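Cytochrome c (Pseudomonas aeruginosa, PDB 6RTE) acts in heme d1 biosynthesis as dihydro-heme d1 dehydrogenase (NirN), combining a heme c-binding cytochrome domain with an eight-bladed beta-propeller. Local coordinates at residues I396-P401 / T416-G421; H439-S444 / V473-H478; R369-T374 / I382-L387. All blocks are in the same frame, centred on the assembly; numbering follows the deposited sequence.

Contact 1. Residues I396-P401 / T416-G421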
loop_
_atom_site.group_PDB
_atom_site.type_symbol
_atom_site.label_atom_id
_atom_site.label_comp_id
_atom_site.label_asym_id
_atom_site.label_seq_id
_atom_site.Cartn_x
_atom_site.Cartn_y
_atom_site.Cartn_z
ATOM N N ILE A 396 -24.741 0.534 6.919
ATOM C CA ILE A 396 -24.514 -0.139 8.192
ATOM C C ILE A 396 -23.723 0.799 9.096
ATOM O O ILE A 396 -22.584 1.163 8.792
ATOM C CB ILE A 396 -23.779 -1.472 7.990
ATOM C CG1 ILE A 396 -24.522 -2.337 6.963
ATOM C CG2 ILE A 396 -23.649 -2.213 9.315
ATOM C CD1 ILE A 396 -23.790 -3.610 6.576
ATOM N N VAL A 397 -24.330 1.207 10.207
ATOM C CA VAL A 397 -23.659 2.094 11.149
ATOM C C VAL A 397 -22.713 1.276 12.020
ATOM O O VAL A 397 -23.037 0.158 12.439
ATOM C CB VAL A 397 -24.691 2.871 11.991
ATOM C CG1 VAL A 397 -25.636 1.918 12.715
ATOM C CG2 VAL A 397 -23.989 3.802 12.975
ATOM N N THR A 398 -21.524 1.823 12.274
ATOM C CA THR A 398 -20.514 1.170 13.096
ATOM C C THR A 398 -20.024 2.150 14.156
ATOM O O THR A 398 -20.475 3.297 14.236
ATOM C CB THR A 398 -19.329 0.669 12.253
ATOM O OG1 THR A 398 -18.559 1.790 11.793
ATOM C CG2 THR A 398 -19.819 -0.142 11.057
ATOM N N ASP A 399 -19.076 1.688 14.976
ATOM C CA ASP A 399 -18.585 2.509 16.075
ATOM C C ASP A 399 -17.774 3.698 15.570
ATOM O O ASP A 399 -17.899 4.808 16.099
ATOM C CB ASP A 399 -17.751 1.657 17.030
ATOM C CG ASP A 399 -18.605 0.734 17.886
ATOM O OD1 ASP A 399 -19.807 0.573 17.579
ATOM O OD2 ASP A 399 -18.076 0.178 18.871
ATOM N N GLY A 400 -16.939 3.490 14.555
ATOM C CA GLY A 400 -16.113 4.551 14.035
ATOM C C GLY A 400 -15.613 4.277 12.634
ATOM O O GLY A 400 -15.820 3.199 12.069
ATOM N N PRO A 401 -14.937 5.261 12.044
ATOM C CA PRO A 401 -14.413 5.076 10.687
ATOM C C PRO A 401 -13.410 3.936 10.637
ATOM O O PRO A 401 -12.586 3.774 11.540
ATOM C CB PRO A 401 -13.754 6.424 10.373
ATOM C CG PRO A 401 -13.440 7.012 11.713
ATOM C CD PRO A 401 -14.544 6.559 12.619
ATOM N N THR A 416 -14.399 -6.200 8.454
ATOM C CA THR A 416 -13.922 -4.819 8.434
ATOM C C THR A 416 -13.609 -4.390 9.869
ATOM O O THR A 416 -13.521 -5.217 10.781
ATOM C CB THR A 416 -14.944 -3.909 7.736
ATOM O OG1 THR A 416 -14.351 -2.629 7.481
ATOM C CG2 THR A 416 -16.194 -3.731 8.590
ATOM N N ASP A 417 -13.429 -3.086 10.077
ATOM C CA ASP A 417 -12.866 -2.588 11.324
ATOM C C ASP A 417 -13.340 -1.161 11.577
ATOM O O ASP A 417 -14.073 -0.579 10.773
ATOM C CB ASP A 417 -11.334 -2.633 11.269
ATOM C CG ASP A 417 -10.775 -1.787 10.135
ATOM O OD1 ASP A 417 -10.934 -0.547 10.186
ATOM O OD2 ASP A 417 -10.194 -2.357 9.182
ATOM N N THR A 418 -12.914 -0.606 12.720
ATOM C CA THR A 418 -12.997 0.829 12.992
ATOM C C THR A 418 -11.583 1.325 13.293
ATOM O O THR A 418 -11.348 2.052 14.271
ATOM C CB THR A 418 -13.950 1.135 14.147
ATOM O OG1 THR A 418 -13.378 0.691 15.381
ATOM C CG2 THR A 418 -15.298 0.445 13.932
ATOM N N PHE A 419 -10.650 0.904 12.432
ATOM C CA PHE A 419 -9.219 1.167 12.571
ATOM C C PHE A 419 -8.908 2.618 12.895
ATOM O O PHE A 419 -7.946 2.897 13.621
ATOM C CB PHE A 419 -8.544 0.737 11.252
ATOM C CG PHE A 419 -7.039 0.720 11.283
ATOM C CD1 PHE A 419 -6.350 -0.360 11.819
ATOM C CD2 PHE A 419 -6.308 1.756 10.710
ATOM C CE1 PHE A 419 -4.963 -0.391 11.821
ATOM C CE2 PHE A 419 -4.920 1.731 10.710
ATOM C CZ PHE A 419 -4.247 0.652 11.266
ATOM N N LEU A 420 -9.708 3.555 12.385
ATOM C CA LEU A 420 -9.422 4.976 12.513
ATOM C C LEU A 420 -10.240 5.662 13.603
ATOM O O LEU A 420 -10.120 6.878 13.772
ATOM C CB LEU A 420 -9.674 5.683 11.174
ATOM C CG LEU A 420 -8.980 5.109 9.934
ATOM C CD1 LEU A 420 -9.516 5.785 8.682
ATOM C CD2 LEU A 420 -7.467 5.259 10.013
ATOM N N GLY A 421 -11.069 4.923 14.339
ATOM C CA GLY A 421 -11.911 5.525 15.349
ATOM C C GLY A 421 -11.242 5.595 16.712
ATOM O O GLY A 421 -10.171 5.040 16.938
HETATM O O HOH W 1 -16.277 1.351 10.281
#
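An Asx turn running into a type I beta turn, Thr418 to Gly421, takes up the carbonyl of Pro401 between two blades of the beta-propeller. Leu420 N donates to Pro401 O at 3.0 Å, with an N-H...O angle of 143°; the donor sits somewhat tilted from the carbonyl plane. The same oxygen also meets Thr418 CA in a C-H...O contact of 3.3 Å. The receiving turn is held in shape by Asp417, whose OD1 accepts from Phe419 N at 2.7 Å, and by the turn bond from Gly421 N to Thr418 O. Beside the hydrogen bond, Pro401 CG lies 4.0 Å from Leu420 CB. With its CG2 anti to its own carbonyl carbon, Thr418 lays that methyl against the Gly400 backbone, 3.4 Å from Gly400 O, while its OG1 is hydrogen-bonded to Lys423 O. A water joins the two segments on the way back to the strands: it accepts from Thr398 OG1 and donates to Gly400 O at 2.6 Å and to Asp417 O at 3.0 Å. Gly400 and Gly421 bring their backbones close, CA to CA 4.5 Å. The contact spans the link from strand 391-397, outermost in its sheet, to the next blade, where short strand 405-406 pairs with 413-417 and Asp417 also takes the backbone N-H groups of Phe403 and Phe404.

Contact 2. Residues H439-S444 / V473-H478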
loop_
_atom_site.group_PDB
_atom_site.type_symbol
_atom_site.label_atom_id
_atom_site.label_comp_id
_atom_site.label_asym_id
_atom_site.label_seq_id
_atom_site.Cartn_x
_atom_site.Cartn_y
_atom_site.Cartn_z
ATOM N N HIS A 439 -21.133 -10.760 13.946
ATOM C CA HIS A 439 -20.159 -11.183 14.943
ATOM C C HIS A 439 -19.111 -10.092 15.112
ATOM O O HIS A 439 -18.958 -9.210 14.262
ATOM C CB HIS A 439 -19.481 -12.504 14.551
ATOM C CG HIS A 439 -20.419 -13.669 14.470
ATOM N ND1 HIS A 439 -21.123 -13.979 13.327
ATOM C CD2 HIS A 439 -20.767 -14.599 15.391
ATOM C CE1 HIS A 439 -21.868 -15.049 13.548
ATOM N NE2 HIS A 439 -21.669 -15.445 14.792
ATOM N N ARG A 440 -18.384 -10.163 16.228
ATOM C CA ARG A 440 -17.305 -9.228 16.516
ATOM C C ARG A 440 -16.115 -9.990 17.080
ATOM O O ARG A 440 -16.286 -10.966 17.813
ATOM C CB ARG A 440 -17.756 -8.146 17.498
ATOM C CG ARG A 440 -19.008 -7.389 17.067
ATOM C CD ARG A 440 -19.552 -6.515 18.199
ATOM N NE ARG A 440 -19.540 -5.094 17.853
ATOM C CZ ARG A 440 -20.612 -4.386 17.499
ATOM N NH1 ARG A 440 -20.478 -3.099 17.200
ATOM N NH2 ARG A 440 -21.815 -4.948 17.447
ATOM N N LEU A 441 -14.908 -9.544 16.729
ATOM C CA LEU A 441 -13.668 -10.174 17.169
ATOM C C LEU A 441 -12.769 -9.116 17.794
ATOM O O LEU A 441 -12.532 -8.068 17.188
ATOM C CB LEU A 441 -12.948 -10.863 16.000
ATOM C CG LEU A 441 -13.597 -12.105 15.376
ATOM C CD1 LEU A 441 -12.725 -12.641 14.255
ATOM C CD2 LEU A 441 -13.840 -13.185 16.410
ATOM N N ARG A 442 -12.266 -9.390 18.998
ATOM C CA ARG A 442 -11.478 -8.427 19.770
ATOM C C ARG A 442 -10.189 -9.097 20.226
ATOM O O ARG A 442 -10.044 -9.460 21.403
ATOM C CB ARG A 442 -12.278 -7.899 20.962
ATOM C CG ARG A 442 -11.694 -6.655 21.610
ATOM C CD ARG A 442 -12.628 -6.114 22.689
ATOM N NE ARG A 442 -12.078 -4.941 23.364
ATOM C CZ ARG A 442 -12.608 -4.388 24.453
ATOM N NH1 ARG A 442 -13.704 -4.900 24.997
ATOM N NH2 ARG A 442 -12.039 -3.321 25.005
ATOM N N PRO A 443 -9.214 -9.253 19.324
ATOM C CA PRO A 443 -8.036 -10.071 19.664
ATOM C C PRO A 443 -7.231 -9.533 20.837
ATOM O O PRO A 443 -6.784 -10.314 21.684
ATOM C CB PRO A 443 -7.223 -10.068 18.359
ATOM C CG PRO A 443 -7.660 -8.846 17.638
ATOM C CD PRO A 443 -9.114 -8.669 17.976
ATOM N N SER A 444 -7.031 -8.221 20.909
ATOM C CA SER A 444 -6.254 -7.598 21.977
ATOM C C SER A 444 -7.035 -6.397 22.491
ATOM O O SER A 444 -6.863 -5.272 21.997
ATOM C CB SER A 444 -4.867 -7.184 21.490
ATOM O OG SER A 444 -4.027 -8.313 21.347
ATOM N N VAL A 473 -2.895 -12.765 14.728
ATOM C CA VAL A 473 -3.831 -13.654 15.413
ATOM C C VAL A 473 -4.587 -14.465 14.374
ATOM O O VAL A 473 -5.250 -13.897 13.490
ATOM C CB VAL A 473 -4.810 -12.876 16.308
ATOM C CG1 VAL A 473 -5.551 -13.838 17.245
ATOM C CG2 VAL A 473 -4.074 -11.812 17.094
ATOM N N VAL A 474 -4.496 -15.793 14.489
ATOM C CA VAL A 474 -5.112 -16.724 13.550
ATOM C C VAL A 474 -6.453 -17.163 14.121
ATOM O O VAL A 474 -6.536 -17.567 15.286
ATOM C CB VAL A 474 -4.205 -17.939 13.291
ATOM C CG1 VAL A 474 -4.806 -18.862 12.215
ATOM C CG2 VAL A 474 -2.811 -17.481 12.886
ATOM N N TYR A 475 -7.498 -17.089 13.298
ATOM C CA TYR A 475 -8.849 -17.459 13.680
ATOM C C TYR A 475 -9.389 -18.516 12.728
ATOM O O TYR A 475 -9.158 -18.445 11.519
ATOM C CB TYR A 475 -9.798 -16.256 13.643
ATOM C CG TYR A 475 -9.634 -15.264 14.766
ATOM C CD1 TYR A 475 -8.647 -14.291 14.719
ATOM C CD2 TYR A 475 -10.488 -15.280 15.857
ATOM C CE1 TYR A 475 -8.502 -13.373 15.741
ATOM C CE2 TYR A 475 -10.352 -14.364 16.884
ATOM C CZ TYR A 475 -9.356 -13.414 16.817
ATOM O OH TYR A 475 -9.213 -12.501 17.832
ATOM N N ASP A 476 -10.120 -19.481 13.277
ATOM C CA ASP A 476 -10.932 -20.365 12.452
ATOM C C ASP A 476 -12.076 -19.551 11.854
ATOM O O ASP A 476 -12.893 -18.985 12.591
ATOM C CB ASP A 476 -11.461 -21.529 13.290
ATOM C CG ASP A 476 -12.156 -22.589 12.452
ATOM O OD1 ASP A 476 -12.947 -22.227 11.556
ATOM O OD2 ASP A 476 -11.911 -23.793 12.698
ATOM N N ALA A 477 -12.130 -19.484 10.522
ATOM C CA ALA A 477 -13.031 -18.552 9.853
ATOM C C ALA A 477 -14.499 -18.930 10.004
ATOM O O ALA A 477 -15.364 -18.071 9.806
ATOM C CB ALA A 477 -12.676 -18.454 8.368
ATOM N N HIS A 478 -14.804 -20.184 10.338
ATOM C CA HIS A 478 -16.184 -20.620 10.521
ATOM C C HIS A 478 -16.582 -20.695 11.991
ATOM O O HIS A 478 -17.603 -20.125 12.383
ATOM C CB HIS A 478 -16.393 -21.977 9.841
ATOM C CG HIS A 478 -16.195 -21.933 8.356
ATOM N ND1 HIS A 478 -17.146 -21.429 7.494
ATOM C CD2 HIS A 478 -15.151 -22.315 7.584
ATOM C CE1 HIS A 478 -16.699 -21.507 6.254
ATOM N NE2 HIS A 478 -15.490 -22.041 6.281
#
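Leu441 and Tyr475 face each other with their CA atoms 9.4 Å apart, and the backbones draw in to 7.0 Å between the CA atoms of Pro443 and Val473, with no hydrogen bond joining the two segments. This is the stacking of neighbouring blades in the beta-propeller: strand 437-441 is the outermost strand of one four-stranded sheet, and strand 470-476 belongs to the next. Side chains make most of the interface. The two Leu441 methyls meet the Tyr475 ring differently. CD1 stands over one face, 4.0 Å from the ring centroid and 16° off the normal, a CH-pi contact displaced toward Tyr475 CD2, while Leu441 CD2 lies out beyond the rim, 3.7 Å from Tyr475 CE2. The ring is brought there by chi1 of -74°, which turns CG anti to the carbonyl carbon of Tyr475 and leads the hydroxyl out toward Pro443, just past the end of strand 437-441. Leu463, on strand 460-465, touches both Leu441 and Tyr475 and widens this apolar layer. Pro443 comes instead at the edge of the ring, near its plane, and the two side chains cross at about a right angle. Its carbonyl accepts from Arg485 NH2 on strand 482-488. On the pyrrolidine ring itself, Pro443 CB touches two groups, 3.2 Å from Tyr475 OH and 3.8 Å from Val473 CG2.

Contact 3. Residues R369-T374 / I382-L387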
loop_
_atom_site.group_PDB
_atom_site.type_symbol
_atom_site.label_atom_id
_atom_site.label_comp_id
_atom_site.label_asym_id
_atom_site.label_seq_id
_atom_site.Cartn_x
_atom_site.Cartn_y
_atom_site.Cartn_z
ATOM N N ARG A 369 -27.106 -10.818 -7.406
ATOM C CA ARG A 369 -26.810 -9.528 -8.012
ATOM C C ARG A 369 -25.634 -8.897 -7.281
ATOM O O ARG A 369 -25.578 -8.914 -6.048
ATOM C CB ARG A 369 -28.030 -8.601 -7.973
ATOM C CG ARG A 369 -28.600 -8.383 -6.584
ATOM C CD ARG A 369 -29.982 -7.743 -6.632
ATOM N NE ARG A 369 -29.986 -6.461 -7.331
ATOM C CZ ARG A 369 -30.259 -6.302 -8.624
ATOM N NH1 ARG A 369 -30.555 -7.345 -9.389
ATOM N NH2 ARG A 369 -30.236 -5.088 -9.156
ATOM N N TRP A 370 -24.699 -8.346 -8.055
ATOM C CA TRP A 370 -23.502 -7.751 -7.481
ATOM C C TRP A 370 -23.863 -6.621 -6.527
ATOM O O TRP A 370 -24.732 -5.791 -6.812
ATOM C CB TRP A 370 -22.591 -7.219 -8.588
ATOM C CG TRP A 370 -21.800 -8.268 -9.310
ATOM C CD1 TRP A 370 -21.892 -8.601 -10.632
ATOM C CD2 TRP A 370 -20.786 -9.114 -8.753
ATOM N NE1 TRP A 370 -20.997 -9.601 -10.932
ATOM C CE2 TRP A 370 -20.307 -9.935 -9.796
ATOM C CE3 TRP A 370 -20.235 -9.259 -7.476
ATOM C CZ2 TRP A 370 -19.310 -10.886 -9.599
ATOM C CZ3 TRP A 370 -19.243 -10.205 -7.282
ATOM C CH2 TRP A 370 -18.792 -11.005 -8.338
ATOM N N VAL A 371 -23.181 -6.591 -5.385
ATOM C CA VAL A 371 -23.304 -5.509 -4.416
ATOM C C VAL A 371 -21.895 -5.073 -4.030
ATOM O O VAL A 371 -20.939 -5.848 -4.124
ATOM C CB VAL A 371 -24.136 -5.940 -3.185
ATOM C CG1 VAL A 371 -23.397 -6.970 -2.343
ATOM C CG2 VAL A 371 -24.522 -4.739 -2.351
ATOM N N PHE A 372 -21.767 -3.813 -3.620
ATOM C CA PHE A 372 -20.478 -3.222 -3.278
ATOM C C PHE A 372 -20.575 -2.560 -1.912
ATOM O O PHE A 372 -21.559 -1.878 -1.610
ATOM C CB PHE A 372 -20.042 -2.196 -4.337
ATOM C CG PHE A 372 -18.801 -1.417 -3.970
ATOM C CD1 PHE A 372 -17.540 -1.969 -4.137
ATOM C CD2 PHE A 372 -18.900 -0.125 -3.481
ATOM C CE1 PHE A 372 -16.402 -1.252 -3.818
ATOM C CE2 PHE A 372 -17.763 0.598 -3.154
ATOM C CZ PHE A 372 -16.513 0.032 -3.328
ATOM N N ALA A 373 -19.551 -2.771 -1.088
ATOM C CA ALA A 373 -19.507 -2.221 0.260
ATOM C C ALA A 373 -18.176 -1.517 0.475
ATOM O O ALA A 373 -17.130 -1.991 0.014
ATOM C CB ALA A 373 -19.695 -3.318 1.312
ATOM N N THR A 374 -18.216 -0.383 1.175
ATOM C CA THR A 374 -17.015 0.403 1.396
ATOM C C THR A 374 -16.951 0.941 2.819
ATOM O O THR A 374 -17.965 1.418 3.352
ATOM C CB THR A 374 -16.936 1.580 0.408
ATOM O OG1 THR A 374 -15.738 2.329 0.651
ATOM C CG2 THR A 374 -18.148 2.496 0.551
ATOM N N ILE A 382 -20.549 1.655 7.188
ATOM C CA ILE A 382 -20.226 0.804 6.048
ATOM C C ILE A 382 -21.345 0.988 5.030
ATOM O O ILE A 382 -22.484 0.562 5.265
ATOM C CB ILE A 382 -20.085 -0.673 6.449
ATOM C CG1 ILE A 382 -19.024 -0.849 7.544
ATOM C CG2 ILE A 382 -19.763 -1.530 5.224
ATOM C CD1 ILE A 382 -17.616 -0.482 7.124
ATOM N N SER A 383 -21.033 1.621 3.903
ATOM C CA SER A 383 -22.023 1.889 2.868
ATOM C C SER A 383 -22.066 0.734 1.875
ATOM O O SER A 383 -21.026 0.321 1.353
ATOM C CB SER A 383 -21.700 3.195 2.141
ATOM O OG SER A 383 -21.735 4.292 3.032
ATOM N N VAL A 384 -23.266 0.226 1.614
ATOM C CA VAL A 384 -23.475 -0.876 0.680
ATOM C C VAL A 384 -24.250 -0.342 -0.518
ATOM O O VAL A 384 -25.346 0.214 -0.362
ATOM C CB VAL A 384 -24.216 -2.045 1.344
ATOM C CG1 VAL A 384 -24.334 -3.212 0.383
ATOM C CG2 VAL A 384 -23.503 -2.474 2.620
ATOM N N ILE A 385 -23.688 -0.519 -1.710
ATOM C CA ILE A 385 -24.275 -0.019 -2.949
ATOM C C ILE A 385 -24.696 -1.201 -3.813
ATOM O O ILE A 385 -24.053 -2.257 -3.812
ATOM C CB ILE A 385 -23.272 0.878 -3.715
ATOM C CG1 ILE A 385 -22.805 2.050 -2.845
ATOM C CG2 ILE A 385 -23.873 1.361 -5.031
ATOM C CD1 ILE A 385 -23.919 2.893 -2.258
ATOM N N ASP A 386 -25.779 -1.019 -4.566
ATOM C CA ASP A 386 -26.183 -2.000 -5.566
ATOM C C ASP A 386 -25.510 -1.675 -6.894
ATOM O O ASP A 386 -25.592 -0.542 -7.376
ATOM C CB ASP A 386 -27.700 -2.024 -5.746
ATOM C CG ASP A 386 -28.135 -3.025 -6.797
ATOM O OD1 ASP A 386 -28.301 -4.213 -6.453
ATOM O OD2 ASP A 386 -28.286 -2.630 -7.972
ATOM N N LEU A 387 -24.854 -2.676 -7.486
ATOM C CA LEU A 387 -24.108 -2.444 -8.718
ATOM C C LEU A 387 -25.038 -2.214 -9.904
ATOM O O LEU A 387 -24.777 -1.341 -10.741
ATOM C CB LEU A 387 -23.183 -3.623 -9.010
ATOM C CG LEU A 387 -21.775 -3.669 -8.416
ATOM C CD1 LEU A 387 -20.845 -4.308 -9.445
ATOM C CD2 LEU A 387 -21.251 -2.311 -8.001
#
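Arg369 and Asp386 reach each other with different first torsions: the arginine sets CG between its backbone N and carbonyl carbon (chi1 56°) and bends again at the CG-CD bond, whereas the aspartate holds CG anti to its backbone N (chi1 179°) and turns its carboxylate back toward the partner strand. The result is a salt bridge with nearly parallel planes, 5° apart. Arg369 NE donates to Asp386 OD1 at 2.9 Å from the syn side, somewhat out of the carboxylate plane, and Arg369 NH2 adds a weak bond to Asp386 OD2 at 3.4 Å. OD2 also accepts from Asn389 N, so the carboxylate is also held by the backbone just after the strand.

Behind this pair runs the antiparallel ladder of a beta hairpin. Phe372 with Ile385 and Thr374 with Ser383 are the hydrogen-bonded pairs; Phe372 N reaches Ile385 O at 2.8 Å, and Thr374 N reaches Ser383 O at 2.9 Å. Beyond the last strand residue, Leu387 N still finds Trp370 O at 3.2 Å, though from above the carbonyl plane. The side chains of Leu387 and Trp370 lie alongside each other, pointing the same way, with Leu387 CD1 3.5 Å from Trp370 CB. The other Leu387 methyl, CD2, rests on Phe372 CB at 3.9 Å, and Ile385 CB comes to the edge of the Phe372 ring. On the opposite face of the sheet, Ala373 CB packs on Val384 CG2 at 4.1 Å.

The hairpin forms the middle of a four-stranded propeller blade, with strand 362-365 flanking 370-374 and strand 391-397 flanking 381-386. Ala373 and Ile382 touch Met405 of the following sheet, while Trp370 and Leu387 meet Pro321, in the loop after strand 317-319.

Overall arrangement
Contact 3 lies within one blade, whereas contacts 1 and 2 each join a blade to the next. Contact 3 is a ladder of backbone hydrogen bonds, largely buried, with its salt bridge at the end of the hairpin. Contact 2 is also buried but mainly apolar, without a hydrogen bond across its segments; contact 1, only partly buried, has a single direct backbone bond and a bridging water. Contacts 1 and 3 share a sheet: Ile396 O is 2.6 Å from Ile382 N, a probable hydrogen bond. Contacts 1 and 2 share the sheet holding strands 413-417 and 437-441, and touch through a long, weak Asp399-Arg440 ion pair. Contacts 2 and 3 stay apart, their nearest atoms about 10 Å away.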